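Local coordinates for protein catalase (Corynebacterium glutamicum, PDB 4B7H) that breaks down hydrogen peroxide to water and oxygen at a heme, carries bound NADPH, and is inhibited by nitric oxide, at residues A[226-231]-A[273-278]; A[82-87]-A[304-309]. All blocks are in the same frame, centred on the assembly; numbering follows the deposited sequence.

Contact 1 of 2, residues A[226-231]-A[273-278]; sequences VKYHFK and VKVQIM
His-229 and Gln-276 meet on the NADPH side of two antiparallel strands, 226-231 and 273-278, in the curled antiparallel sheet that forms the β-barrel of the catalase fold. His-229 NE2 donates to Gln-276 OE1 at 2.9 Å, the ring and amide planes standing 87° apart. The donor lies well above the amide plane, while OE1 sits near the ring plane at the imidazole edge. NE2 of the histidine therefore carries a proton. In Gln-276, chi1 (-65°) sets CG beside the backbone N and chi2 (175°) carries CD on in an extended line, to 3.4 Å from His-229 NE2. NE2 of the same amide donates to the carbonyls of Trp-297 and Tyr-302, so the rotation of the group is set from both ends. His-229 also touches the bound NADPH, which makes Gln-276 a second-shell residue of that pocket. Lys-227 lays CB and CD each 3.7 Å from Gln-276 OE1 before its ammonium turns off to Ser-211 O and Thr-213 OG1. Two hydrogen-bonded pairs, Lys-227 with Gln-276 and His-229 with Lys-274, tie the backbones; Lys-274 N lies 2.9 Å from His-229 O. The other face, carrying Val-226, Tyr-228, Phe-230, Val-273, Val-275 and Ile-277, is mainly apolar. Tyr-228 CD1 lies 3.7 Å from Val-275 CG1, while the Tyr-228 hydroxyl bonds to Tyr-137 and Trp-216. Phe-230 presents the edge of its ring, CE1, to Val-273 CG1 at 4.0 Å.

Contact 2 of 2, residues A[82-87]-A[304-309]; sequences ITEDVS and LIPVGY
A classic β-bulge on the strand of segment 304-309, where Val-307 and Gly-308 both face Val-273 of the neighbouring strand 270-279, receives the loop that leaves strand 73-82. The Val-307 carbonyl O takes two backbone donors in succession. Thr-83 N reaches it at 3.0 Å in the carbonyl plane, on a lone pair; Glu-84 N, at 3.1 Å, comes from above that plane with a more bent N-H angle of 139°. Both grip one oxygen where the loop turns off the sheet. Ile-82 and Gly-308 form the single bridge, their CA atoms 4.3 Å apart; the glycine, with no side chain, lets the two backbones come this close. Val-307 reaches two loop residues with separate methyls: CG1, anti to the backbone N (chi1 177°), lies beside Ile-82 CD1, and CG2 meets Val-86 CG1, that side chain crossing it at about a right angle. On the more exposed side, Thr-83 CG2 touches the edge of the Tyr-309 ring at CD1, and that ring stacks on His-81. Glu-84 bends at chi2 (-76°), which carries CD over to Pro-306 CG at 4.0 Å. A water then bridges the two residues, donating to Glu-84 OE1 at 3.0 Å and to Pro-306 O at 2.8 Å.

Overall arrangement
Both contacts belong to one antiparallel sheet of the catalase family region, their centres 10 Å apart. Along the chain, the two strands of contact 1 fall between the two segments of contact 2: the order is 82-87, 226-231, 273-278, 304-309. Strands 270-279 and 305-314 are consecutive and neighbours in the sheet, so their backbones join the two contacts, with Val-275 O 2.8 Å from Ile-305 N. Leu-304 CD2 also packs on His-229 CD2 at 3.7 Å. The sheet thus runs from the NADPH-binding histidine in contact 1 to the loop-covered bulge at contact 2.

Contact 1 of 2, residues A[226-231]-A[273-278]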
ATOM      1  N   VAL A 226       6.138   2.399  39.111  1.00 10.43           N
ATOM      2  CA  VAL A 226       5.674   3.782  39.076  1.00 10.41           C
ATOM      3  C   VAL A 226       4.395   3.967  38.262  1.00 11.04           C
ATOM      4  O   VAL A 226       4.097   3.175  37.365  1.00 12.33           O
ATOM      5  CB  VAL A 226       6.755   4.745  38.501  1.00 11.26           C
ATOM      6  CG1 VAL A 226       8.043   4.680  39.314  1.00 13.03           C
ATOM      7  CG2 VAL A 226       7.025   4.446  37.021  1.00 12.45           C
ATOM      8  N   LYS A 227       3.639   5.008  38.603  1.00  9.07           N
ATOM      9  CA  LYS A 227       2.546   5.507  37.771  1.00  9.47           C
ATOM     10  C   LYS A 227       2.730   7.003  37.547  1.00 11.90           C
ATOM     11  O   LYS A 227       3.037   7.753  38.478  1.00 11.71           O
ATOM     12  CB  LYS A 227       1.173   5.240  38.398  1.00 10.78           C
ATOM     13  CG  LYS A 227       0.742   3.776  38.363  1.00 12.81           C
ATOM     14  CD  LYS A 227      -0.691   3.614  38.859  1.00 13.31           C
ATOM     15  CE  LYS A 227      -1.128   2.148  38.881  1.00 12.89           C
ATOM     16  NZ  LYS A 227      -1.308   1.542  37.518  1.00 11.51           N
ATOM     17  N   TYR A 228       2.537   7.431  36.307  1.00 10.21           N
ATOM     18  CA  TYR A 228       2.667   8.832  35.938  1.00  9.46           C
ATOM     19  C   TYR A 228       1.359   9.591  36.054  1.00 10.35           C
ATOM     20  O   TYR A 228       0.312   9.108  35.606  1.00  9.56           O
ATOM     21  CB  TYR A 228       3.120   8.944  34.494  1.00  9.33           C
ATOM     22  CG  TYR A 228       4.514   8.461  34.204  1.00  9.64           C
ATOM     23  CD1 TYR A 228       5.619   9.240  34.534  1.00 10.67           C
ATOM     24  CD2 TYR A 228       4.729   7.251  33.553  1.00  9.76           C
ATOM     25  CE1 TYR A 228       6.901   8.816  34.243  1.00  9.55           C
ATOM     26  CE2 TYR A 228       6.007   6.816  33.256  1.00  9.76           C
ATOM     27  CZ  TYR A 228       7.090   7.605  33.601  1.00  9.63           C
ATOM     28  OH  TYR A 228       8.362   7.181  33.294  1.00 10.29           O
ATOM     29  N   HIS A 229       1.443  10.791  36.607  1.00 10.67           N
ATOM     30  CA  HIS A 229       0.338  11.720  36.711  1.00 11.00           C
ATOM     31  C   HIS A 229       0.752  13.077  36.205  1.00 10.81           C
ATOM     32  O   HIS A 229       1.742  13.610  36.625  1.00 12.68           O
ATOM     33  CB  HIS A 229      -0.132  11.831  38.207  1.00 11.10           C
ATOM     34  CG  HIS A 229      -0.695  10.562  38.790  1.00 11.13           C
ATOM     35  ND1 HIS A 229      -1.954  10.435  39.143  1.00 14.39           N
ATOM     36  CD2 HIS A 229      -0.077   9.402  39.109  1.00 11.62           C
ATOM     37  CE1 HIS A 229      -2.131   9.242  39.623  1.00 10.06           C
ATOM     38  NE2 HIS A 229      -0.974   8.616  39.619  1.00 15.85           N
ATOM     39  N   PHE A 230      -0.002  13.615  35.261  1.00  9.64           N
ATOM     40  CA  PHE A 230       0.270  14.927  34.696  1.00  9.54           C
ATOM     41  C   PHE A 230      -0.857  15.855  35.139  1.00  9.59           C
ATOM     42  O   PHE A 230      -1.987  15.760  34.642  1.00 10.96           O
ATOM     43  CB  PHE A 230       0.378  14.835  33.168  1.00 10.54           C
ATOM     44  CG  PHE A 230       1.333  13.762  32.702  1.00 11.05           C
ATOM     45  CD1 PHE A 230       2.686  13.840  33.009  1.00 14.30           C
ATOM     46  CD2 PHE A 230       0.880  12.675  31.973  1.00 12.81           C
ATOM     47  CE1 PHE A 230       3.570  12.851  32.591  1.00 15.30           C
ATOM     48  CE2 PHE A 230       1.759  11.685  31.552  1.00 11.93           C
ATOM     49  CZ  PHE A 230       3.102  11.771  31.865  1.00 12.83           C
ATOM     50  N   LYS A 231      -0.561  16.721  36.109  1.00 10.99           N
ATOM     51  CA  LYS A 231      -1.607  17.472  36.796  1.00 10.84           C
ATOM     52  C   LYS A 231      -1.758  18.861  36.180  1.00 10.49           C
ATOM     53  O   LYS A 231      -0.830  19.678  36.218  1.00 12.33           O
ATOM     54  CB  LYS A 231      -1.326  17.555  38.304  1.00 12.30           C
ATOM     55  CG  LYS A 231      -1.097  16.192  38.978  1.00 12.66           C
ATOM     56  CD  LYS A 231      -2.315  15.281  38.902  1.00 13.79           C
ATOM     57  CE  LYS A 231      -3.474  15.816  39.735  1.00 13.92           C
ATOM     58  NZ  LYS A 231      -4.616  14.842  39.771  1.00 14.63           N
ATOM     59  N   VAL A 273       4.404  17.353  36.407  1.00 11.51           N
ATOM     60  CA  VAL A 273       4.710  15.929  36.251  1.00 11.86           C
ATOM     61  C   VAL A 273       5.000  15.304  37.608  1.00 11.70           C
ATOM     62  O   VAL A 273       5.916  15.730  38.311  1.00 11.63           O
ATOM     63  CB  VAL A 273       5.928  15.714  35.329  1.00 12.59           C
ATOM     64  CG1 VAL A 273       6.250  14.230  35.206  1.00 14.58           C
ATOM     65  CG2 VAL A 273       5.673  16.323  33.952  1.00 14.05           C
ATOM     66  N   LYS A 274       4.208  14.305  37.979  1.00 12.76           N
ATOM     67  CA  LYS A 274       4.363  13.636  39.266  1.00 12.26           C
ATOM     68  C   LYS A 274       4.299  12.127  39.067  1.00 12.76           C
ATOM     69  O   LYS A 274       3.803  11.647  38.042  1.00 12.62           O
ATOM     70  CB  LYS A 274       3.275  14.091  40.253  1.00 13.97           C
ATOM     71  CG  LYS A 274       3.115  15.606  40.364  1.00 14.15           C
ATOM     72  CD  LYS A 274       2.121  16.001  41.452  1.00 15.55           C
ATOM     73  CE  LYS A 274       1.930  17.515  41.499  1.00 17.85           C
ATOM     74  NZ  LYS A 274       3.187  18.217  41.871  1.00 20.29           N
ATOM     75  N   VAL A 275       4.821  11.381  40.033  1.00 12.59           N
ATOM     76  CA  VAL A 275       4.716   9.931  40.010  1.00 11.17           C
ATOM     77  C   VAL A 275       4.245   9.384  41.346  1.00 12.08           C
ATOM     78  O   VAL A 275       4.472   9.988  42.394  1.00 13.79           O
ATOM     79  CB  VAL A 275       6.059   9.250  39.658  1.00 12.33           C
ATOM     80  CG1 VAL A 275       6.354   9.402  38.167  1.00 14.06           C
ATOM     81  CG2 VAL A 275       7.208   9.804  40.515  1.00 13.19           C
ATOM     82  N   GLN A 276       3.561   8.247  41.293  1.00 11.70           N
ATOM     83  CA  GLN A 276       3.431   7.384  42.456  1.00 11.07           C
ATOM     84  C   GLN A 276       4.560   6.376  42.362  1.00 10.70           C
ATOM     85  O   GLN A 276       4.866   5.881  41.276  1.00 11.42           O
ATOM     86  CB  GLN A 276       2.093   6.646  42.455  1.00 11.84           C
ATOM     87  CG  GLN A 276       0.876   7.539  42.596  1.00 11.14           C
ATOM     88  CD  GLN A 276      -0.413   6.771  42.465  1.00 12.00           C
ATOM     89  OE1 GLN A 276      -0.780   6.342  41.370  1.00 12.88           O
ATOM     90  NE2 GLN A 276      -1.112   6.583  43.584  1.00 12.36           N
ATOM     91  N   ILE A 277       5.188   6.074  43.495  1.00 11.16           N
ATOM     92  CA  ILE A 277       6.287   5.122  43.520  1.00 13.06           C
ATOM     93  C   ILE A 277       5.985   4.012  44.517  1.00 12.21           C
ATOM     94  O   ILE A 277       5.866   4.263  45.718  1.00 14.81           O
ATOM     95  CB  ILE A 277       7.623   5.814  43.876  1.00 13.52           C
ATOM     96  CG1 ILE A 277       7.951   6.901  42.844  1.00 14.69           C
ATOM     97  CG2 ILE A 277       8.756   4.785  43.969  1.00 13.75           C
ATOM     98  CD1 ILE A 277       9.230   7.664  43.139  1.00 15.86           C
ATOM     99  N   MET A 278       5.839   2.790  44.010  1.00 12.46           N
ATOM    100  CA  MET A 278       5.624   1.625  44.858  1.00 13.15           C
ATOM    101  C   MET A 278       6.890   0.780  44.926  1.00 13.51           C
ATOM    102  O   MET A 278       7.359   0.271  43.914  1.00 13.90           O
ATOM    103  CB  MET A 278       4.462   0.787  44.327  1.00 14.46           C
ATOM    104  CG  MET A 278       4.252  -0.525  45.076  1.00 14.72           C
ATOM    105  SD  MET A 278       2.984  -1.556  44.310  1.00 14.39           S
ATOM    106  CE  MET A 278       1.496  -0.637  44.693  1.00 14.90           C
TER

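Contact 2 of 2, residues A[82-87]-A[304-309]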
ATOM      1  N   ILE A  82      12.826  19.400  34.368  1.00 12.15           N
ATOM      2  CA  ILE A  82      12.965  18.697  35.643  1.00 13.05           C
ATOM      3  C   ILE A  82      13.311  19.682  36.762  1.00 13.62           C
ATOM      4  O   ILE A  82      14.216  20.508  36.611  1.00 14.38           O
ATOM      5  CB  ILE A  82      14.034  17.592  35.550  1.00 12.77           C
ATOM      6  CG1 ILE A  82      13.724  16.656  34.377  1.00 12.92           C
ATOM      7  CG2 ILE A  82      14.137  16.824  36.854  1.00 13.31           C
ATOM      8  CD1 ILE A  82      12.313  16.064  34.402  1.00 13.60           C
ATOM      9  N   THR A  83      12.590  19.600  37.882  1.00 11.97           N
ATOM     10  CA  THR A  83      12.804  20.518  39.005  1.00 12.89           C
ATOM     11  C   THR A  83      13.093  19.804  40.334  1.00 14.96           C
ATOM     12  O   THR A  83      13.376  20.452  41.347  1.00 19.14           O
ATOM     13  CB  THR A  83      11.607  21.488  39.202  1.00 14.19           C
ATOM     14  OG1 THR A  83      10.428  20.746  39.544  1.00 14.99           O
ATOM     15  CG2 THR A  83      11.349  22.311  37.940  1.00 15.73           C
ATOM     16  N   GLU A  84      13.007  18.478  40.328  1.00 14.16           N
ATOM     17  CA  GLU A  84      13.286  17.673  41.512  1.00 14.92           C
ATOM     18  C   GLU A  84      14.400  16.677  41.215  1.00 15.46           C
ATOM     19  O   GLU A  84      14.775  16.495  40.061  1.00 17.32           O
ATOM     20  CB  GLU A  84      12.027  16.922  41.939  1.00 16.68           C
ATOM     21  CG  GLU A  84      10.889  17.822  42.363  1.00 19.82           C
ATOM     22  CD  GLU A  84      11.107  18.416  43.744  1.00 29.15           C
ATOM     23  OE1 GLU A  84      11.517  17.671  44.660  1.00 40.08           O
ATOM     24  OE2 GLU A  84      10.875  19.630  43.909  1.00 31.28           O
ATOM     25  N   ASP A  85      14.941  16.053  42.258  1.00 17.10           N
ATOM     26  CA  ASP A  85      15.935  14.995  42.089  1.00 15.39           C
ATOM     27  C   ASP A  85      15.292  13.620  42.297  1.00 14.33           C
ATOM     28  O   ASP A  85      15.018  13.225  43.432  1.00 17.16           O
ATOM     29  CB  ASP A  85      17.106  15.206  43.060  1.00 15.73           C
ATOM     30  CG  ASP A  85      18.257  14.248  42.818  1.00 16.65           C
ATOM     31  OD1 ASP A  85      18.081  13.255  42.080  1.00 17.70           O
ATOM     32  OD2 ASP A  85      19.348  14.486  43.369  1.00 22.92           O
ATOM     33  N   VAL A  86      15.054  12.897  41.200  1.00 13.63           N
ATOM     34  CA  VAL A  86      14.507  11.538  41.273  1.00 13.78           C
ATOM     35  C   VAL A  86      15.555  10.493  40.884  1.00 12.17           C
ATOM     36  O   VAL A  86      15.219   9.346  40.584  1.00 13.80           O
ATOM     37  CB  VAL A  86      13.222  11.359  40.409  1.00 14.38           C
ATOM     38  CG1 VAL A  86      12.091  12.197  40.976  1.00 16.15           C
ATOM     39  CG2 VAL A  86      13.482  11.710  38.937  1.00 14.22           C
ATOM     40  N   SER A  87      16.827  10.890  40.916  1.00 13.53           N
ATOM     41  CA  SER A  87      17.924  10.010  40.515  1.00 14.79           C
ATOM     42  C   SER A  87      18.057   8.763  41.388  1.00 13.43           C
ATOM     43  O   SER A  87      18.610   7.758  40.951  1.00 16.34           O
ATOM     44  CB  SER A  87      19.255  10.767  40.457  1.00 16.08           C
ATOM     45  OG  SER A  87      19.667  11.177  41.752  1.00 16.89           O
ATOM     46  N   LEU A 304       1.363  11.525  45.445  1.00 13.55           N
ATOM     47  CA  LEU A 304       2.088  12.005  44.280  1.00 13.47           C
ATOM     48  C   LEU A 304       3.420  12.631  44.692  1.00 13.69           C
ATOM     49  O   LEU A 304       3.477  13.435  45.630  1.00 18.44           O
ATOM     50  CB  LEU A 304       1.237  12.993  43.486  1.00 14.70           C
ATOM     51  CG  LEU A 304      -0.135  12.460  43.046  1.00 14.00           C
ATOM     52  CD1 LEU A 304      -0.853  13.483  42.172  1.00 14.73           C
ATOM     53  CD2 LEU A 304      -0.045  11.094  42.345  1.00 15.81           C
ATOM     54  N   ILE A 305       4.485  12.230  44.001  1.00 13.27           N
ATOM     55  CA  ILE A 305       5.833  12.748  44.229  1.00 13.66           C
ATOM     56  C   ILE A 305       6.216  13.620  43.032  1.00 13.67           C
ATOM     57  O   ILE A 305       6.140  13.171  41.893  1.00 13.27           O
ATOM     58  CB  ILE A 305       6.868  11.602  44.372  1.00 16.17           C
ATOM     59  CG1 ILE A 305       6.738  10.896  45.719  1.00 19.87           C
ATOM     60  CG2 ILE A 305       8.282  12.138  44.288  1.00 17.27           C
ATOM     61  CD1 ILE A 305       5.670   9.891  45.791  1.00 29.70           C
ATOM     62  N   PRO A 306       6.625  14.874  43.276  1.00 14.02           N
ATOM     63  CA  PRO A 306       6.884  15.793  42.158  1.00 14.49           C
ATOM     64  C   PRO A 306       8.168  15.484  41.392  1.00 14.63           C
ATOM     65  O   PRO A 306       9.145  15.024  41.981  1.00 14.47           O
ATOM     66  CB  PRO A 306       7.001  17.152  42.850  1.00 14.11           C
ATOM     67  CG  PRO A 306       7.503  16.820  44.227  1.00 14.66           C
ATOM     68  CD  PRO A 306       6.787  15.538  44.583  1.00 15.78           C
ATOM     69  N   VAL A 307       8.154  15.741  40.085  1.00 12.56           N
ATOM     70  CA  VAL A 307       9.305  15.492  39.225  1.00 12.00           C
ATOM     71  C   VAL A 307       9.699  16.782  38.511  1.00 11.35           C
ATOM     72  O   VAL A 307      10.877  17.157  38.474  1.00 12.40           O
ATOM     73  CB  VAL A 307       9.005  14.394  38.172  1.00 12.35           C
ATOM     74  CG1 VAL A 307      10.197  14.205  37.245  1.00 12.99           C
ATOM     75  CG2 VAL A 307       8.636  13.082  38.859  1.00 14.49           C
ATOM     76  N   GLY A 308       8.708  17.461  37.943  1.00 11.40           N
ATOM     77  CA  GLY A 308       8.960  18.657  37.153  1.00 11.32           C
ATOM     78  C   GLY A 308       7.673  19.134  36.511  1.00 11.55           C
ATOM     79  O   GLY A 308       6.595  18.880  37.043  1.00 11.97           O
ATOM     80  N   TYR A 309       7.774  19.840  35.387  1.00 11.36           N
ATOM     81  CA  TYR A 309       6.585  20.275  34.664  1.00 11.71           C
ATOM     82  C   TYR A 309       6.860  20.223  33.172  1.00 11.46           C
ATOM     83  O   TYR A 309       8.019  20.193  32.746  1.00 11.65           O
ATOM     84  CB  TYR A 309       6.174  21.699  35.073  1.00 12.41           C
ATOM     85  CG  TYR A 309       7.128  22.786  34.607  1.00 12.77           C
ATOM     86  CD1 TYR A 309       8.213  23.172  35.388  1.00 14.08           C
ATOM     87  CD2 TYR A 309       6.935  23.437  33.390  1.00 12.54           C
ATOM     88  CE1 TYR A 309       9.088  24.167  34.961  1.00 13.98           C
ATOM     89  CE2 TYR A 309       7.798  24.426  32.952  1.00 14.92           C
ATOM     90  CZ  TYR A 309       8.874  24.793  33.741  1.00 15.44           C
ATOM     91  OH  TYR A 309       9.730  25.786  33.296  1.00 16.96           O
TER
HETATM   92  O   HOH W   1      10.496  14.806  44.449  1.00 17.60           O